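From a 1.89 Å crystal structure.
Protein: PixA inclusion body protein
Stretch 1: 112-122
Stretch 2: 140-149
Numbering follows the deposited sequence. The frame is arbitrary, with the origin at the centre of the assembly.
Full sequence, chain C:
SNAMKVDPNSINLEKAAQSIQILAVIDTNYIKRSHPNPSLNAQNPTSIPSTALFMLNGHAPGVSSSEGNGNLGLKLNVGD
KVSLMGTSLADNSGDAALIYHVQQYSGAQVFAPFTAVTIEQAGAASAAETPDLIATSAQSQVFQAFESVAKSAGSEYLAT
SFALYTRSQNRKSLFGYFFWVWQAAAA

Stretch 1, residues 112-122: APFTAVTIEQA
Stretch 2 (140-149) SQVFQAFESV

Residues 115-120 and 142-149 form neighbouring antiparallel β-strands, their N-to-C directions 149° apart and their axes 4.6 Å apart at closest approach. The backbone is extended throughout, with phi from about -76° to -150°; psi lies between 111° and 165° except at S148, where phi/psi is -150°/-170°. The register pairs T115 with E147, A116 with F146, V117 with A145, T118 with Q144, I119 with F143 and E120 with V142.

Every second pair is hydrogen-bonded, each through two nearly straight bonds: T115 N to E147 O 2.9 Å and E147 N to T115 O 2.8 Å; V117 N to A145 O 2.8 Å and A145 N to V117 O 2.9 Å; I119 N to F143 O 2.8 Å and F143 N to I119 O 2.9 Å. These are the wide pairs, with T115 CA to E147 CA 5.2 Å, V117 CA to A145 CA 5.4 Å and I119 CA to F143 CA 5.0 Å, against A116 CA to F146 CA 4.5 Å, T118 CA to Q144 CA 4.6 Å and E120 CA to V142 CA 4.9 Å for the other pairs. The same carbonyls also receive CA-H...O contacts, such as A116 CA to A145 O at 3.4 Å and Q144 CA to V117 O at 3.3 Å. Beyond the strand 115-120, Q121 N adds a weak bond to Q141 O (3.3 Å), while A112 N bonds V149 O (3.0 Å).

S148, with chi1 t, directs its hydroxyl into the loop, where OG donates to A112 O at 2.7 Å. Its CB lies over one face of the F114 ring, 3.4 Å from the centroid and only 6° off the normal, a CH-π contact that suits a small residue. F114 (chi1 m, chi2 69°) also brings CD2 to 4.1 Å from F146 CB.

Side chains alternate between the sheet faces. On the face of V117, I119, F143 and A145, I119 (m, t) sets CD1 4.2 Å from A145 CB, whose small methyl leaves space for the longer chain. F143 (m, chi2 -88°) turns its ring edge to Q121 CB, with CE2 3.9 Å away. E147 (m, t, chi3 -15°) shares this face; its aliphatic portion can lie beside apolar neighbours, and OE1 comes 3.7 Å from V117 CG2.

On the other face, A116 CB meets F146 CE2 at 3.8 Å, F146 having chi1 m and chi2 82°. T118 (m) places CG2 3.4 Å from V142 CG1, with V142 chi1 t; such β-branched residues favour extended backbones.

Water bridges complete the polar contacts. One donates to P113 O (2.8 Å) and E147 O (3.1 Å) and accepts from T115 OG1 (2.6 Å). Another joins T118 OG1 (3.0 Å) to Q144 NE2 (3.2 Å).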

ATOM      1  N   ALA C 112      10.816  -0.275 -26.603  1.00 12.64           N
ATOM      2  CA  ALA C 112      10.820  -0.698 -27.992  1.00 12.60           C
ATOM      3  C   ALA C 112       9.557  -1.463 -28.212  1.00 12.53           C
ATOM      4  O   ALA C 112       8.924  -1.834 -27.204  1.00 12.64           O
ATOM      5  CB  ALA C 112      11.974  -1.560 -28.254  1.00 13.04           C
ATOM      6  N   PRO C 113       9.107  -1.598 -29.461  1.00 11.96           N
ATOM      7  CA  PRO C 113       7.970  -2.481 -29.731  1.00 13.57           C
ATOM      8  C   PRO C 113       8.327  -3.924 -29.213  1.00 13.71           C
ATOM      9  O   PRO C 113       9.504  -4.327 -29.220  1.00 13.73           O
ATOM     10  CB  PRO C 113       7.869  -2.486 -31.253  1.00 13.33           C
ATOM     11  CG  PRO C 113       8.517  -1.226 -31.681  1.00 12.68           C
ATOM     12  CD  PRO C 113       9.535  -0.856 -30.676  1.00 12.71           C
ATOM     13  N   PHE C 114       7.341  -4.640 -28.737  1.00 12.83           N
ATOM     14  CA  PHE C 114       7.552  -5.907 -28.074  1.00 14.41           C
ATOM     15  C   PHE C 114       7.682  -7.058 -29.034  1.00 15.51           C
ATOM     16  O   PHE C 114       7.104  -7.043 -30.105  1.00 14.71           O
ATOM     17  CB  PHE C 114       6.390  -6.201 -27.084  1.00 13.23           C
ATOM     18  CG  PHE C 114       6.517  -5.430 -25.776  1.00 13.14           C
ATOM     19  CD1 PHE C 114       6.352  -4.069 -25.755  1.00 12.85           C
ATOM     20  CD2 PHE C 114       6.847  -6.103 -24.586  1.00 13.18           C
ATOM     21  CE1 PHE C 114       6.521  -3.398 -24.579  1.00 12.78           C
ATOM     22  CE2 PHE C 114       6.950  -5.437 -23.410  1.00 14.93           C
ATOM     23  CZ  PHE C 114       6.782  -4.058 -23.410  1.00 13.82           C
ATOM     24  N   THR C 115       8.391  -8.085 -28.619  1.00 15.71           N
ATOM     25  CA  THR C 115       8.561  -9.255 -29.477  1.00 18.75           C
ATOM     26  C   THR C 115       8.032 -10.482 -28.711  1.00 17.22           C
ATOM     27  O   THR C 115       8.409 -10.724 -27.582  1.00 16.38           O
ATOM     28  CB  THR C 115      10.023  -9.459 -29.813  1.00 22.24           C
ATOM     29  OG1 THR C 115      10.562  -8.282 -30.433  1.00 21.94           O
ATOM     30  CG2 THR C 115      10.206 -10.679 -30.676  1.00 23.10           C
ATOM     31  N   ALA C 116       7.173 -11.229 -29.363  1.00 17.30           N
ATOM     32  CA  ALA C 116       6.665 -12.481 -28.852  1.00 18.05           C
ATOM     33  C   ALA C 116       7.703 -13.538 -28.987  1.00 19.92           C
ATOM     34  O   ALA C 116       8.274 -13.717 -30.074  1.00 18.19           O
ATOM     35  CB  ALA C 116       5.414 -12.904 -29.593  1.00 20.94           C
ATOM     36  N   VAL C 117       7.971 -14.256 -27.926  1.00 16.90           N
ATOM     37  CA  VAL C 117       8.939 -15.337 -27.940  1.00 19.78           C
ATOM     38  C   VAL C 117       8.316 -16.601 -27.346  1.00 20.71           C
ATOM     39  O   VAL C 117       7.714 -16.583 -26.278  1.00 16.53           O
ATOM     40  CB  VAL C 117      10.139 -14.920 -27.098  1.00 23.91           C
ATOM     41  CG1 VAL C 117      11.086 -16.078 -26.857  1.00 30.43           C
ATOM     42  CG2 VAL C 117      10.847 -13.721 -27.725  1.00 25.82           C
ATOM     43  N   THR C 118       8.568 -17.714 -27.999  1.00 21.96           N
ATOM     44  CA  THR C 118       8.023 -19.003 -27.587  1.00 22.38           C
ATOM     45  C   THR C 118       8.959 -19.699 -26.633  1.00 22.64           C
ATOM     46  O   THR C 118      10.159 -19.738 -26.828  1.00 21.30           O
ATOM     47  CB  THR C 118       7.750 -19.858 -28.812  1.00 26.84           C
ATOM     48  OG1 THR C 118       6.731 -19.236 -29.602  1.00 27.28           O
ATOM     49  CG2 THR C 118       7.208 -21.226 -28.385  1.00 29.20           C
ATOM     50  N   ILE C 119       8.428 -20.217 -25.543  1.00 21.15           N
ATOM     51  CA  ILE C 119       9.252 -20.929 -24.603  1.00 23.33           C
ATOM     52  C   ILE C 119       8.708 -22.353 -24.492  1.00 25.42           C
ATOM     53  O   ILE C 119       7.540 -22.569 -24.279  1.00 24.95           O
ATOM     54  CB  ILE C 119       9.263 -20.262 -23.258  1.00 24.82           C
ATOM     55  CG1 ILE C 119       9.742 -18.797 -23.405  1.00 27.15           C
ATOM     56  CG2 ILE C 119      10.114 -21.069 -22.304  1.00 25.50           C
ATOM     57  CD1 ILE C 119       9.700 -18.043 -22.093  1.00 30.41           C
ATOM     58  N   GLU C 120       9.587 -23.312 -24.631  1.00 29.58           N
ATOM     59  CA  GLU C 120       9.147 -24.702 -24.388  1.00 34.56           C
ATOM     60  C   GLU C 120       9.518 -25.054 -22.960  1.00 31.06           C
ATOM     61  O   GLU C 120      10.635 -24.955 -22.608  1.00 27.04           O
ATOM     62  CB  GLU C 120       9.811 -25.631 -25.363  1.00 35.64           C
ATOM     63  N   GLN C 121       8.543 -25.411 -22.127  1.00 43.74           N
ATOM     64  CA  GLN C 121       8.809 -25.974 -20.758  1.00 44.75           C
ATOM     65  C   GLN C 121       9.768 -27.187 -20.721  1.00 40.44           C
ATOM     66  O   GLN C 121       9.702 -28.075 -21.550  1.00 33.41           O
ATOM     67  CB  GLN C 121       7.461 -26.405 -20.087  1.00 40.27           C
ATOM     68  N   ALA C 122      10.623 -27.232 -19.714  1.00 45.12           N
ATOM     69  CA  ALA C 122      11.573 -28.326 -19.620  1.00 47.85           C
ATOM     70  C   ALA C 122      10.898 -29.667 -19.286  1.00 42.81           C
ATOM     71  O   ALA C 122       9.782 -29.708 -18.807  1.00 41.12           O
ATOM     72  CB  ALA C 122      12.622 -27.985 -18.582  1.00 52.12           C
ATOM     73  N   SER C 140       4.394 -29.966 -20.004  1.00 49.54           N
ATOM     74  CA  SER C 140       4.141 -30.125 -21.436  1.00 48.47           C
ATOM     75  C   SER C 140       3.958 -28.777 -22.163  1.00 44.28           C
ATOM     76  O   SER C 140       3.973 -28.700 -23.393  1.00 35.48           O
ATOM     77  CB  SER C 140       2.896 -31.018 -21.621  1.00 39.78           C
ATOM     78  N   GLN C 141       3.811 -27.721 -21.384  1.00 39.90           N
ATOM     79  CA  GLN C 141       3.192 -26.499 -21.866  1.00 37.71           C
ATOM     80  C   GLN C 141       4.107 -25.745 -22.844  1.00 33.44           C
ATOM     81  O   GLN C 141       5.306 -25.776 -22.701  1.00 36.62           O
ATOM     82  CB  GLN C 141       2.901 -25.611 -20.668  1.00 40.77           C
ATOM     83  CG  GLN C 141       1.454 -25.385 -20.295  1.00 49.43           C
ATOM     84  CD  GLN C 141       1.258 -23.914 -19.989  1.00 57.08           C
ATOM     85  OE1 GLN C 141       2.061 -23.102 -20.432  1.00 66.61           O
ATOM     86  NE2 GLN C 141       0.211 -23.555 -19.241  1.00 60.87           N
ATOM     87  N   VAL C 142       3.552 -25.101 -23.860  1.00 28.03           N
ATOM     88  CA  VAL C 142       4.290 -24.067 -24.540  1.00 25.78           C
ATOM     89  C   VAL C 142       3.841 -22.740 -23.957  1.00 23.41           C
ATOM     90  O   VAL C 142       2.658 -22.543 -23.671  1.00 26.56           O
ATOM     91  CB  VAL C 142       4.055 -24.149 -26.050  1.00 28.59           C
ATOM     92  CG1 VAL C 142       4.898 -23.117 -26.764  1.00 29.60           C
ATOM     93  CG2 VAL C 142       4.472 -25.543 -26.527  1.00 27.75           C
ATOM     94  N   PHE C 143       4.780 -21.834 -23.753  1.00 20.74           N
ATOM     95  CA  PHE C 143       4.460 -20.507 -23.214  1.00 18.62           C
ATOM     96  C   PHE C 143       4.879 -19.474 -24.225  1.00 20.86           C
ATOM     97  O   PHE C 143       5.744 -19.722 -25.105  1.00 18.70           O
ATOM     98  CB  PHE C 143       5.296 -20.236 -21.947  1.00 19.01           C
ATOM     99  CG  PHE C 143       5.010 -21.122 -20.801  1.00 19.88           C
ATOM    100  CD1 PHE C 143       4.012 -20.792 -19.896  1.00 22.10           C
ATOM    101  CD2 PHE C 143       5.697 -22.306 -20.628  1.00 20.80           C
ATOM    102  CE1 PHE C 143       3.701 -21.650 -18.835  1.00 22.16           C
ATOM    103  CE2 PHE C 143       5.418 -23.154 -19.532  1.00 24.74           C
ATOM    104  CZ  PHE C 143       4.422 -22.805 -18.625  1.00 22.88           C
ATOM    105  N   GLN C 144       4.342 -18.256 -24.070  1.00 20.52           N
ATOM    106  CA  GLN C 144       4.788 -17.148 -24.821  1.00 18.99           C
ATOM    107  C   GLN C 144       5.093 -16.004 -23.903  1.00 15.67           C
ATOM    108  O   GLN C 144       4.340 -15.778 -22.983  1.00 15.64           O
ATOM    109  CB  GLN C 144       3.658 -16.701 -25.697  1.00 23.67           C
ATOM    110  CG  GLN C 144       4.027 -16.016 -26.913  1.00 29.57           C
ATOM    111  CD  GLN C 144       3.089 -16.417 -28.008  1.00 33.42           C
ATOM    112  OE1 GLN C 144       1.995 -16.868 -27.734  1.00 33.51           O
ATOM    113  NE2 GLN C 144       3.522 -16.278 -29.241  1.00 32.62           N
ATOM    114  N   ALA C 145       6.170 -15.289 -24.132  1.00 14.11           N
ATOM    115  CA  ALA C 145       6.477 -14.072 -23.349  1.00 13.53           C
ATOM    116  C   ALA C 145       6.648 -12.942 -24.350  1.00 15.03           C
ATOM    117  O   ALA C 145       6.878 -13.202 -25.540  1.00 14.99           O
ATOM    118  CB  ALA C 145       7.753 -14.302 -22.557  1.00 15.02           C
ATOM    119  N   PHE C 146       6.512 -11.700 -23.928  1.00 14.54           N
ATOM    120  CA  PHE C 146       6.572 -10.535 -24.806  1.00 14.18           C
ATOM    121  C   PHE C 146       7.744  -9.705 -24.309  1.00 14.40           C
ATOM    122  O   PHE C 146       7.731  -9.251 -23.153  1.00 12.65           O
ATOM    123  CB  PHE C 146       5.238  -9.837 -24.765  1.00 14.00           C
ATOM    124  CG  PHE C 146       4.150 -10.614 -25.509  1.00 14.41           C
ATOM    125  CD1 PHE C 146       3.497 -11.680 -24.864  1.00 14.45           C
ATOM    126  CD2 PHE C 146       3.812 -10.328 -26.780  1.00 17.90           C
ATOM    127  CE1 PHE C 146       2.538 -12.434 -25.538  1.00 17.63           C
ATOM    128  CE2 PHE C 146       2.812 -11.058 -27.458  1.00 16.31           C
ATOM    129  CZ  PHE C 146       2.202 -12.140 -26.811  1.00 17.05           C
ATOM    130  N   GLU C 147       8.818  -9.628 -25.067  1.00 14.41           N
ATOM    131  CA  GLU C 147      10.054  -9.011 -24.549  1.00 16.03           C
ATOM    132  C   GLU C 147      10.247  -7.603 -25.149  1.00 12.39           C
ATOM    133  O   GLU C 147       9.945  -7.361 -26.334  1.00 14.02           O
ATOM    134  CB  GLU C 147      11.257  -9.858 -24.902  1.00 18.66           C
ATOM    135  CG  GLU C 147      11.224 -11.263 -24.282  1.00 23.39           C
ATOM    136  CD  GLU C 147      12.476 -12.133 -24.647  1.00 26.89           C
ATOM    137  OE1 GLU C 147      13.242 -11.813 -25.581  1.00 28.75           O
ATOM    138  OE2 GLU C 147      12.677 -13.189 -24.011  1.00 31.34           O
ATOM    139  N   SER C 148      10.791  -6.700 -24.385  1.00 13.96           N
ATOM    140  CA  SER C 148      11.219  -5.428 -24.906  1.00 13.81           C
ATOM    141  C   SER C 148      12.398  -4.906 -24.111  1.00 12.31           C
ATOM    142  O   SER C 148      12.967  -5.595 -23.301  1.00 10.95           O
ATOM    143  CB  SER C 148      10.036  -4.478 -24.870  1.00 15.03           C
ATOM    144  OG  SER C 148      10.357  -3.207 -25.431  1.00 15.12           O
ATOM    145  N   VAL C 149      12.773  -3.637 -24.345  1.00 12.76           N
ATOM    146  CA  VAL C 149      13.845  -3.010 -23.613  1.00 13.40           C
ATOM    147  C   VAL C 149      13.420  -1.533 -23.482  1.00 14.22           C
ATOM    148  O   VAL C 149      12.742  -0.995 -24.362  1.00 13.66           O
ATOM    149  CB  VAL C 149      15.225  -3.162 -24.349  1.00 14.65           C
ATOM    150  CG1 VAL C 149      15.273  -2.347 -25.663  1.00 13.26           C
ATOM    151  CG2 VAL C 149      16.384  -2.757 -23.440  1.00 16.53           C
TER
HETATM  152  O   HOH W   1      11.375  -6.338 -28.837  1.00 20.69           O
HETATM  153  O   HOH W   2       6.401 -16.423 -30.658  1.00 34.56           O